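Local coordinates for lactococcal prophage ps3 protein 05 (Staphylococcus epidermidis ATCC 12228, PDB 3G8W) that probably transfers an acetyl group from acetyl-CoA to an acceptor that is not known, as a member of the GNAT acetyltransferase family, at residues N94-I97 and V98-L102. Residues are numbered along the deposited sequence; the frame is centred on the assembly and turned at random.
Sequences NDEI and VNREL
Asp95 O accepts a backbone hydrogen bond from Asn99 N at 3.2 Å, and the same i to i+4 step is repeated from Glu96 O to Arg100 N and from Ile97 O to Glu101 N. These bonds start helix 96-112. Asp95 is its N-cap. Its CG lies anti to the backbone N (chi1 -174°), which turns the carboxylate back over the start of the helix. There OD2 accepts from Val98 N at 3.1 Å, with an N-H...O angle of 158°. The amide meets OD2 from above the carboxylate plane, 51° out of it. The negative cap would probably also suit the positive end of the helix dipole. The Asp95 and Val98 side chains cross at about a right angle, and Val98 CG2 rests against Asp95 CG. Further on, Val98 also packs on Val67 and Ala68 of strand 65-74. On another side of the turn, Glu96 OE2 stands 4.3 Å from Arg100 NH2, near the guanidinium plane but too far for a salt bridge. Arg100 NH1 is hydrogen-bonded to Ser135 OG of helix 127-136. The buried Asn99 donates a hydrogen bond from ND2 to Asn89 OD1, on strand 83-91, which precedes the helix. An Asp N-cap thus opens the helix of the beta-alpha-beta unit 83-91, 96-112 and 117-123 in this GNAT fold.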
ATOM      1  N   ASN B  94     -14.058  12.558  20.843  1.00 59.36           N
ATOM      2  CA  ASN B  94     -13.512  11.289  21.262  1.00 59.69           C
ATOM      3  C   ASN B  94     -14.626  10.471  21.920  1.00 59.00           C
ATOM      4  O   ASN B  94     -14.452   9.908  22.999  1.00 59.59           O
ATOM      5  CB  ASN B  94     -12.353  11.523  22.237  1.00 60.87           C
ATOM      6  CG  ASN B  94     -11.377  10.371  22.257  1.00 62.29           C
ATOM      7  OD1 ASN B  94     -11.349   9.543  21.329  1.00 62.53           O
ATOM      8  ND2 ASN B  94     -10.565  10.302  23.314  1.00 61.94           N
ATOM      9  N   ASP B  95     -15.791  10.456  21.281  1.00 57.58           N
ATOM     10  CA  ASP B  95     -16.873   9.594  21.694  1.00 56.23           C
ATOM     11  C   ASP B  95     -16.611   8.180  21.150  1.00 55.33           C
ATOM     12  O   ASP B  95     -16.792   7.893  19.960  1.00 55.18           O
ATOM     13  CB  ASP B  95     -18.207  10.169  21.221  1.00 56.95           C
ATOM     14  CG  ASP B  95     -19.402   9.396  21.745  1.00 58.07           C
ATOM     15  OD1 ASP B  95     -20.489  10.005  21.935  1.00 58.68           O
ATOM     16  OD2 ASP B  95     -19.267   8.171  21.950  1.00 58.96           O
ATOM     17  N   GLU B  96     -16.162   7.309  22.037  1.00 53.81           N
ATOM     18  CA  GLU B  96     -15.845   5.942  21.685  1.00 52.74           C
ATOM     19  C   GLU B  96     -17.052   5.041  21.474  1.00 51.44           C
ATOM     20  O   GLU B  96     -16.957   4.069  20.728  1.00 51.16           O
ATOM     21  CB  GLU B  96     -14.982   5.330  22.756  1.00 53.99           C
ATOM     22  CG  GLU B  96     -13.581   5.052  22.323  1.00 56.62           C
ATOM     23  CD  GLU B  96     -12.846   4.215  23.354  1.00 58.07           C
ATOM     24  OE1 GLU B  96     -11.588   4.114  23.271  1.00 58.22           O
ATOM     25  OE2 GLU B  96     -13.548   3.664  24.254  1.00 58.77           O
ATOM     26  N   ILE B  97     -18.166   5.316  22.150  1.00 49.45           N
ATOM     27  CA  ILE B  97     -19.361   4.498  21.961  1.00 48.26           C
ATOM     28  C   ILE B  97     -19.727   4.565  20.489  1.00 49.31           C
ATOM     29  O   ILE B  97     -20.079   3.552  19.868  1.00 50.01           O
ATOM     30  CB  ILE B  97     -20.538   4.974  22.826  1.00 46.72           C
ATOM     31  CG1 ILE B  97     -20.446   4.390  24.230  1.00 46.11           C
ATOM     32  CG2 ILE B  97     -21.853   4.537  22.249  1.00 46.21           C
ATOM     33  CD1 ILE B  97     -19.686   5.235  25.196  1.00 45.81           C
ATOM     34  N   VAL B  98     -19.594   5.772  19.941  1.00 49.14           N
ATOM     35  CA  VAL B  98     -19.944   6.078  18.564  1.00 48.55           C
ATOM     36  C   VAL B  98     -18.940   5.490  17.577  1.00 47.83           C
ATOM     37  O   VAL B  98     -19.339   4.902  16.581  1.00 48.44           O
ATOM     38  CB  VAL B  98     -20.058   7.611  18.366  1.00 48.88           C
ATOM     39  CG1 VAL B  98     -20.303   7.960  16.920  1.00 48.58           C
ATOM     40  CG2 VAL B  98     -21.171   8.168  19.239  1.00 49.29           C
ATOM     41  N   ASN B  99     -17.645   5.661  17.839  1.00 46.64           N
ATOM     42  CA  ASN B  99     -16.615   5.135  16.946  1.00 45.86           C
ATOM     43  C   ASN B  99     -16.709   3.607  16.859  1.00 44.76           C
ATOM     44  O   ASN B  99     -16.665   3.037  15.777  1.00 43.60           O
ATOM     45  CB  ASN B  99     -15.217   5.568  17.405  1.00 47.33           C
ATOM     46  CG  ASN B  99     -14.182   5.526  16.279  1.00 49.60           C
ATOM     47  OD1 ASN B  99     -14.373   6.094  15.205  1.00 50.64           O
ATOM     48  ND2 ASN B  99     -13.069   4.869  16.532  1.00 50.74           N
ATOM     49  N   ARG B 100     -16.858   2.950  18.011  1.00 44.04           N
ATOM     50  CA  ARG B 100     -17.026   1.501  18.075  1.00 41.78           C
ATOM     51  C   ARG B 100     -18.174   1.086  17.177  1.00 42.77           C
ATOM     52  O   ARG B 100     -18.079   0.096  16.471  1.00 44.15           O
ATOM     53  CB  ARG B 100     -17.248   1.035  19.501  1.00 38.25           C
ATOM     54  CG  ARG B 100     -17.466  -0.425  19.637  1.00 36.36           C
ATOM     55  CD  ARG B 100     -17.547  -0.861  21.096  1.00 36.72           C
ATOM     56  NE  ARG B 100     -16.453  -0.345  21.930  1.00 37.68           N
ATOM     57  CZ  ARG B 100     -15.238  -0.891  22.038  1.00 37.66           C
ATOM     58  NH1 ARG B 100     -14.922  -1.985  21.372  1.00 38.33           N
ATOM     59  NH2 ARG B 100     -14.327  -0.336  22.817  1.00 37.38           N
ATOM     60  N   GLU B 101     -19.248   1.856  17.165  1.00 43.56           N
ATOM     61  CA  GLU B 101     -20.368   1.526  16.303  1.00 44.61           C
ATOM     62  C   GLU B 101     -19.988   1.711  14.828  1.00 44.46           C
ATOM     63  O   GLU B 101     -20.372   0.915  13.964  1.00 44.66           O
ATOM     64  CB  GLU B 101     -21.573   2.369  16.679  1.00 46.22           C
ATOM     65  CG  GLU B 101     -22.896   1.730  16.390  1.00 48.88           C
ATOM     66  CD  GLU B 101     -24.050   2.633  16.810  1.00 51.67           C
ATOM     67  OE1 GLU B 101     -24.886   2.991  15.930  1.00 52.79           O
ATOM     68  OE2 GLU B 101     -24.113   2.999  18.022  1.00 52.48           O
ATOM     69  N   LEU B 102     -19.225   2.763  14.548  1.00 43.67           N
ATOM     70  CA  LEU B 102     -18.710   3.016  13.209  1.00 43.62           C
ATOM     71  C   LEU B 102     -17.785   1.880  12.691  1.00 43.69           C
ATOM     72  O   LEU B 102     -17.993   1.389  11.574  1.00 43.17           O
ATOM     73  CB  LEU B 102     -17.959   4.346  13.217  1.00 43.65           C
ATOM     74  CG  LEU B 102     -17.807   5.285  12.025  1.00 43.91           C
ATOM     75  CD1 LEU B 102     -16.352   5.566  11.861  1.00 43.82           C
ATOM     76  CD2 LEU B 102     -18.368   4.748  10.743  1.00 44.57           C
TER